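Local coordinates for protein Alpha/beta hydrolase (Novosphingobium aromaticivorans, PDB 3BWX) that is an alpha/beta-hydrolase-fold protein, probably a hydrolase, whose natural substrate is not established and which binds calcium in the crystal, at residues R98-G103 / R280-V285; A120-A125 / A226-L231. The protein carries 1 engineered substitution. All blocks are in the same frame, centred on the assembly; numbering follows the deposited sequence.

Interaction 1 of 2, residues R98-G103 / R280-V285; sequences RFVAIG and RLLERV
Val100 sets its CG1 anti to the backbone N (chi1 172°) and its CG2 anti to the carbonyl carbon, and the two methyls reach different parts of 280-285: CG1 reaches Leu281 and Leu282 of helix 272-282, CG2 the C-terminal residue Val285. This is the packing of the C-terminal helix on the central sheet of an alpha/beta-hydrolase fold, on strand 99-104, whose end runs into a probable nucleophile elbow. Val100 CG1 lies 3.9 Å from Leu282 CD2, the two side chains crossing at about a right angle, and 4.4 Å from Leu281 CD1, a looser approach. Leu282 begins a type I beta turn that ends at Val285, and Val100 touches residues at both ends of it. Val32 of the neighbouring strand also touches Val100, while Leu52 and Trp56 pack on Leu282; the contact thus belongs to a larger apolar layer between sheet and helices. At the exposed margin the extended Arg98 side chain brings its guanidinium near the terminal carboxylate, with OXT of Val285 by its edge and near its plane. Arg98 NH2 stands 4.3 Å from Val285 OXT, too far for a salt bridge, and any attraction is probably weak. The tightest meeting is between methyls, Val100 CG2 and Val285 CG2 at 3.6 Å.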
loop_
_atom_site.group_PDB
_atom_site.type_symbol
_atom_site.label_atom_id
_atom_site.label_comp_id
_atom_site.label_asym_id
_atom_site.label_seq_id
_atom_site.Cartn_x
_atom_site.Cartn_y
_atom_site.Cartn_z
ATOM N N ARG A 98 -13.919 12.364 -6.207
ATOM C CA ARG A 98 -12.586 12.706 -6.729
ATOM C C ARG A 98 -11.619 12.608 -5.577
ATOM O O ARG A 98 -11.948 13.015 -4.468
ATOM C CB ARG A 98 -12.627 14.110 -7.221
ATOM C CG ARG A 98 -11.471 14.533 -7.999
ATOM C CD ARG A 98 -11.776 15.870 -8.645
ATOM N NE ARG A 98 -10.710 16.240 -9.543
ATOM C CZ ARG A 98 -9.794 17.184 -9.337
ATOM N NH1 ARG A 98 -9.760 17.929 -8.225
ATOM N NH2 ARG A 98 -8.878 17.369 -10.283
ATOM N N PHE A 99 -10.431 12.072 -5.820
ATOM C CA PHE A 99 -9.478 11.792 -4.742
ATOM C C PHE A 99 -8.080 11.673 -5.270
ATOM O O PHE A 99 -7.860 11.422 -6.458
ATOM C CB PHE A 99 -9.843 10.503 -3.956
ATOM C CG PHE A 99 -9.988 9.252 -4.827
ATOM C CD1 PHE A 99 -11.120 9.049 -5.567
ATOM C CD2 PHE A 99 -8.973 8.311 -4.922
ATOM C CE1 PHE A 99 -11.265 7.889 -6.369
ATOM C CE2 PHE A 99 -9.119 7.175 -5.719
ATOM C CZ PHE A 99 -10.260 6.983 -6.446
ATOM N N VAL A 100 -7.122 11.885 -4.372
ATOM C CA VAL A 100 -5.717 11.549 -4.633
ATOM C C VAL A 100 -5.516 10.130 -4.151
ATOM O O VAL A 100 -6.089 9.723 -3.115
ATOM C CB VAL A 100 -4.773 12.534 -3.901
ATOM C CG1 VAL A 100 -3.319 12.078 -3.994
ATOM C CG2 VAL A 100 -5.014 13.994 -4.410
ATOM N N ALA A 101 -4.784 9.347 -4.933
ATOM C CA ALA A 101 -4.514 7.960 -4.587
ATOM C C ALA A 101 -3.019 7.783 -4.387
ATOM O O ALA A 101 -2.218 8.136 -5.283
ATOM C CB ALA A 101 -5.038 7.022 -5.704
ATOM N N ILE A 102 -2.598 7.229 -3.246
ATOM C CA ILE A 102 -1.195 6.854 -2.971
ATOM C C ILE A 102 -1.195 5.346 -2.761
ATOM O O ILE A 102 -1.725 4.916 -1.772
ATOM C CB ILE A 102 -0.612 7.581 -1.726
ATOM C CG1 ILE A 102 -0.661 9.095 -1.912
ATOM C CG2 ILE A 102 0.789 7.015 -1.463
ATOM C CD1 ILE A 102 -0.046 9.915 -0.756
ATOM N N GLY A 103 -0.613 4.554 -3.670
ATOM C CA GLY A 103 -0.715 3.098 -3.630
ATOM C C GLY A 103 0.643 2.419 -3.644
ATOM O O GLY A 103 1.478 2.684 -4.541
ATOM N N ARG A 280 5.409 17.688 -3.996
ATOM C CA ARG A 280 5.387 18.211 -5.368
ATOM C C ARG A 280 4.193 17.703 -6.147
ATOM O O ARG A 280 3.576 18.457 -6.912
ATOM C CB ARG A 280 6.654 17.872 -6.103
ATOM C CG ARG A 280 7.909 18.542 -5.542
ATOM C CD ARG A 280 9.112 18.410 -6.527
ATOM N NE ARG A 280 9.479 17.019 -6.842
ATOM C CZ ARG A 280 10.250 16.265 -6.066
ATOM N NH1 ARG A 280 10.754 16.808 -4.978
ATOM N NH2 ARG A 280 10.536 15.011 -6.379
ATOM N N LEU A 281 3.851 16.444 -5.922
ATOM C CA LEU A 281 2.701 15.786 -6.618
ATOM C C LEU A 281 1.413 16.431 -6.185
ATOM O O LEU A 281 0.582 16.823 -6.999
ATOM C CB LEU A 281 2.751 14.273 -6.417
ATOM C CG LEU A 281 1.643 13.379 -6.987
ATOM C CD1 LEU A 281 0.310 13.362 -6.179
ATOM C CD2 LEU A 281 1.394 13.802 -8.437
ATOM N N LEU A 282 1.315 16.663 -4.884
ATOM C CA LEU A 282 0.095 17.233 -4.301
ATOM C C LEU A 282 -0.147 18.669 -4.783
ATOM O O LEU A 282 -1.307 19.123 -4.837
ATOM C CB LEU A 282 0.127 17.189 -2.763
ATOM C CG LEU A 282 -0.025 15.774 -2.200
ATOM C CD1 LEU A 282 0.254 15.721 -0.663
ATOM C CD2 LEU A 282 -1.400 15.210 -2.558
ATOM N N GLU A 283 0.924 19.396 -5.133
ATOM C CA GLU A 283 0.774 20.757 -5.707
ATOM C C GLU A 283 0.112 20.745 -7.060
ATOM O O GLU A 283 -0.371 21.781 -7.499
ATOM C CB GLU A 283 2.104 21.465 -5.849
ATOM C CG GLU A 283 2.776 21.716 -4.560
ATOM C CD GLU A 283 4.057 22.482 -4.711
ATOM O OE1 GLU A 283 4.908 22.098 -5.558
ATOM O OE2 GLU A 283 4.219 23.467 -3.959
ATOM N N ARG A 284 0.051 19.601 -7.729
ATOM C CA ARG A 284 -0.441 19.510 -9.096
ATOM C C ARG A 284 -1.919 19.189 -9.063
ATOM O O ARG A 284 -2.545 19.110 -10.091
ATOM C CB ARG A 284 0.349 18.447 -9.870
ATOM C CG ARG A 284 1.829 18.779 -10.032
ATOM C CD ARG A 284 2.653 17.563 -10.415
ATOM N NE ARG A 284 2.253 17.111 -11.728
ATOM C CZ ARG A 284 2.605 15.944 -12.284
ATOM N NH1 ARG A 284 3.419 15.073 -11.676
ATOM N NH2 ARG A 284 2.160 15.679 -13.500
ATOM N N VAL A 285 -2.494 19.039 -7.873
ATOM C CA VAL A 285 -3.924 18.796 -7.744
ATOM C C VAL A 285 -4.720 20.047 -8.066
ATOM O O VAL A 285 -4.315 21.133 -7.654
ATOM C CB VAL A 285 -4.264 18.328 -6.328
ATOM C CG1 VAL A 285 -5.784 18.406 -6.043
ATOM C CG2 VAL A 285 -3.731 16.916 -6.144
ATOM O OXT VAL A 285 -5.767 19.966 -8.726
#

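Interaction 2 of 2, residues A120-A125 / A226-L231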
loop_
_atom_site.group_PDB
_atom_site.type_symbol
_atom_site.label_atom_id
_atom_site.label_comp_id
_atom_site.label_asym_id
_atom_site.label_seq_id
_atom_site.Cartn_x
_atom_site.Cartn_y
_atom_site.Cartn_z
ATOM N N ALA A 120 -10.804 10.574 -14.699
ATOM C CA ALA A 120 -11.005 11.925 -14.202
ATOM C C ALA A 120 -11.292 11.939 -12.707
ATOM O O ALA A 120 -11.175 12.977 -12.064
ATOM C CB ALA A 120 -12.144 12.597 -14.946
ATOM N N ARG A 121 -11.670 10.799 -12.135
ATOM C CA ARG A 121 -11.911 10.724 -10.705
ATOM C C ARG A 121 -10.606 10.894 -9.886
ATOM O O ARG A 121 -10.649 11.130 -8.668
ATOM C CB ARG A 121 -12.568 9.367 -10.334
ATOM C CG ARG A 121 -11.565 8.195 -10.254
ATOM C CD ARG A 121 -12.146 6.798 -10.320
ATOM N NE ARG A 121 -13.143 6.554 -9.311
ATOM C CZ ARG A 121 -13.628 5.354 -8.964
ATOM N NH1 ARG A 121 -13.177 4.214 -9.479
ATOM N NH2 ARG A 121 -14.598 5.300 -8.043
ATOM N N ILE A 122 -9.453 10.687 -10.532
ATOM C CA ILE A 122 -8.160 10.737 -9.862
ATOM C C ILE A 122 -7.665 12.160 -9.995
ATOM O O ILE A 122 -7.331 12.623 -11.086
ATOM C CB ILE A 122 -7.132 9.782 -10.525
ATOM C CG1 ILE A 122 -7.592 8.319 -10.430
ATOM C CG2 ILE A 122 -5.714 9.981 -9.923
ATOM C CD1 ILE A 122 -7.698 7.748 -9.005
ATOM N N ALA A 123 -7.602 12.883 -8.886
ATOM C CA ALA A 123 -7.042 14.238 -8.891
ATOM C C ALA A 123 -5.541 14.218 -9.166
ATOM O O ALA A 123 -5.034 15.070 -9.872
ATOM C CB ALA A 123 -7.373 14.945 -7.564
ATOM N N ALA A 124 -4.875 13.249 -8.573
ATOM C CA ALA A 124 -3.453 12.981 -8.760
ATOM C C ALA A 124 -3.165 11.636 -8.118
ATOM O O ALA A 124 -3.996 11.123 -7.320
ATOM C CB ALA A 124 -2.605 14.112 -8.142
ATOM N N ALA A 125 -1.997 11.052 -8.398
ATOM C CA ALA A 125 -1.677 9.753 -7.865
ATOM C C ALA A 125 -0.160 9.584 -7.665
ATOM O O ALA A 125 0.676 10.216 -8.307
ATOM C CB ALA A 125 -2.223 8.624 -8.728
ATOM N N ALA A 226 -1.709 7.463 -16.019
ATOM C CA ALA A 226 -0.745 8.471 -16.413
ATOM C C ALA A 226 -1.299 9.630 -17.207
ATOM O O ALA A 226 -0.563 10.587 -17.478
ATOM C CB ALA A 226 0.376 7.810 -17.198
ATOM N N THR A 227 -2.566 9.566 -17.626
ATOM C CA THR A 227 -3.238 10.774 -18.105
ATOM C C THR A 227 -3.552 11.828 -17.020
ATOM O O THR A 227 -3.982 12.953 -17.348
ATOM C CB THR A 227 -4.563 10.460 -18.888
ATOM O OG1 THR A 227 -5.565 9.987 -17.974
ATOM C CG2 THR A 227 -4.335 9.431 -20.007
ATOM N N ARG A 228 -3.371 11.463 -15.741
ATOM C CA ARG A 228 -3.624 12.319 -14.607
ATOM C C ARG A 228 -2.247 12.610 -14.004
ATOM O O ARG A 228 -1.314 11.834 -14.261
ATOM C CB ARG A 228 -4.520 11.595 -13.605
ATOM C CG ARG A 228 -5.788 10.968 -14.266
ATOM C CD ARG A 228 -6.701 12.013 -14.914
ATOM N NE ARG A 228 -7.001 12.977 -13.886
ATOM C CZ ARG A 228 -6.820 14.283 -13.956
ATOM N NH1 ARG A 228 -6.459 14.869 -15.093
ATOM N NH2 ARG A 228 -7.030 15.017 -12.878
ATOM N N PRO A 229 -2.121 13.682 -13.195
ATOM C CA PRO A 229 -0.820 13.967 -12.536
ATOM C C PRO A 229 -0.316 12.783 -11.740
ATOM O O PRO A 229 -1.063 12.213 -10.911
ATOM C CB PRO A 229 -1.127 15.156 -11.636
ATOM C CG PRO A 229 -2.338 15.806 -12.280
ATOM C CD PRO A 229 -3.132 14.709 -12.910
ATOM N N LEU A 230 0.930 12.394 -11.980
ATOM C CA LEU A 230 1.458 11.140 -11.472
ATOM C C LEU A 230 2.897 11.273 -11.060
ATOM O O LEU A 230 3.743 11.774 -11.802
ATOM C CB LEU A 230 1.311 10.019 -12.526
ATOM C CG LEU A 230 1.717 8.604 -12.089
ATOM C CD1 LEU A 230 0.957 7.989 -10.895
ATOM C CD2 LEU A 230 1.603 7.668 -13.342
ATOM N N LEU A 231 3.143 10.721 -9.882
ATOM C CA LEU A 231 4.463 10.426 -9.357
ATOM C C LEU A 231 4.636 8.927 -9.231
ATOM O O LEU A 231 3.744 8.235 -8.702
ATOM C CB LEU A 231 4.613 11.033 -7.960
ATOM C CG LEU A 231 5.833 10.599 -7.085
ATOM C CD1 LEU A 231 7.174 11.034 -7.705
ATOM C CD2 LEU A 231 5.690 11.141 -5.624
#
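Ala125 pairs in parallel with Leu230, its N bonded to Pro229 O at 2.9 Å and its O receiving Leu231 N at 3.0 Å, the latter bond nearly straight at 172°. The same two carbonyls also take CA-H...O contacts, Pro229 O from Ala124 CA and Ala125 O from Leu230 CA. Ahead of the Ala125-Leu230 pair, Arg228 grips the carbonyl of Ile122 side-on. Its NE is 2.8 Å and its NH2 3.0 Å from Ile122 O, which lies in the guanidinium plane, so one backbone oxygen holds two donors and helps fix the rotation of the group. Bends at chi2 (-62°) and chi3 (-55°) turn CD and then NE of the arginine back toward Ile122 O. Arg228 CG lies 4.1 Å from Ile122 CB, while CD of Pro229 sits over the centre of one guanidinium face. The pairing joins strands 122-128 and 230-235, neighbours in the parallel part of the central sheet of the alpha/beta-hydrolase fold, and the arginine clamps the chain where it turns a corner at Ala123, just before the pair. An alanine in place of Arg228 would probably leave Ile122 O without these two donors and the start of strand 122-128 less firmly tied to the 226-231 segment. On the strands themselves, Ala125 CB meets Leu230 CD1 on the face packed by Leu225 of helix 219-225. Ala124 CB lies beside Pro229, 3.9 Å from its CB.

How the interactions relate
The centres of the two interactions lie about 7 Å apart, on the same side of the chain's centre. Strands 99-104, 122-128 and 230-235 are consecutive in the central sheet; interaction 1 packs the C-terminal helix and tail against the first of them, and interaction 2 joins the other two. Probable backbone hydrogen bonds between Phe99 and both Arg121 and Ala123 tie the contacts directly. Along the chain the order is 98-103, 120-125, 226-231, 280-285, with interaction 2 lying wholly between the halves of interaction 1. Leu281 and Val285 also touch Ala124, so the chain's last residues bridge both contacts and bring its C-terminus back onto the middle of the sheet.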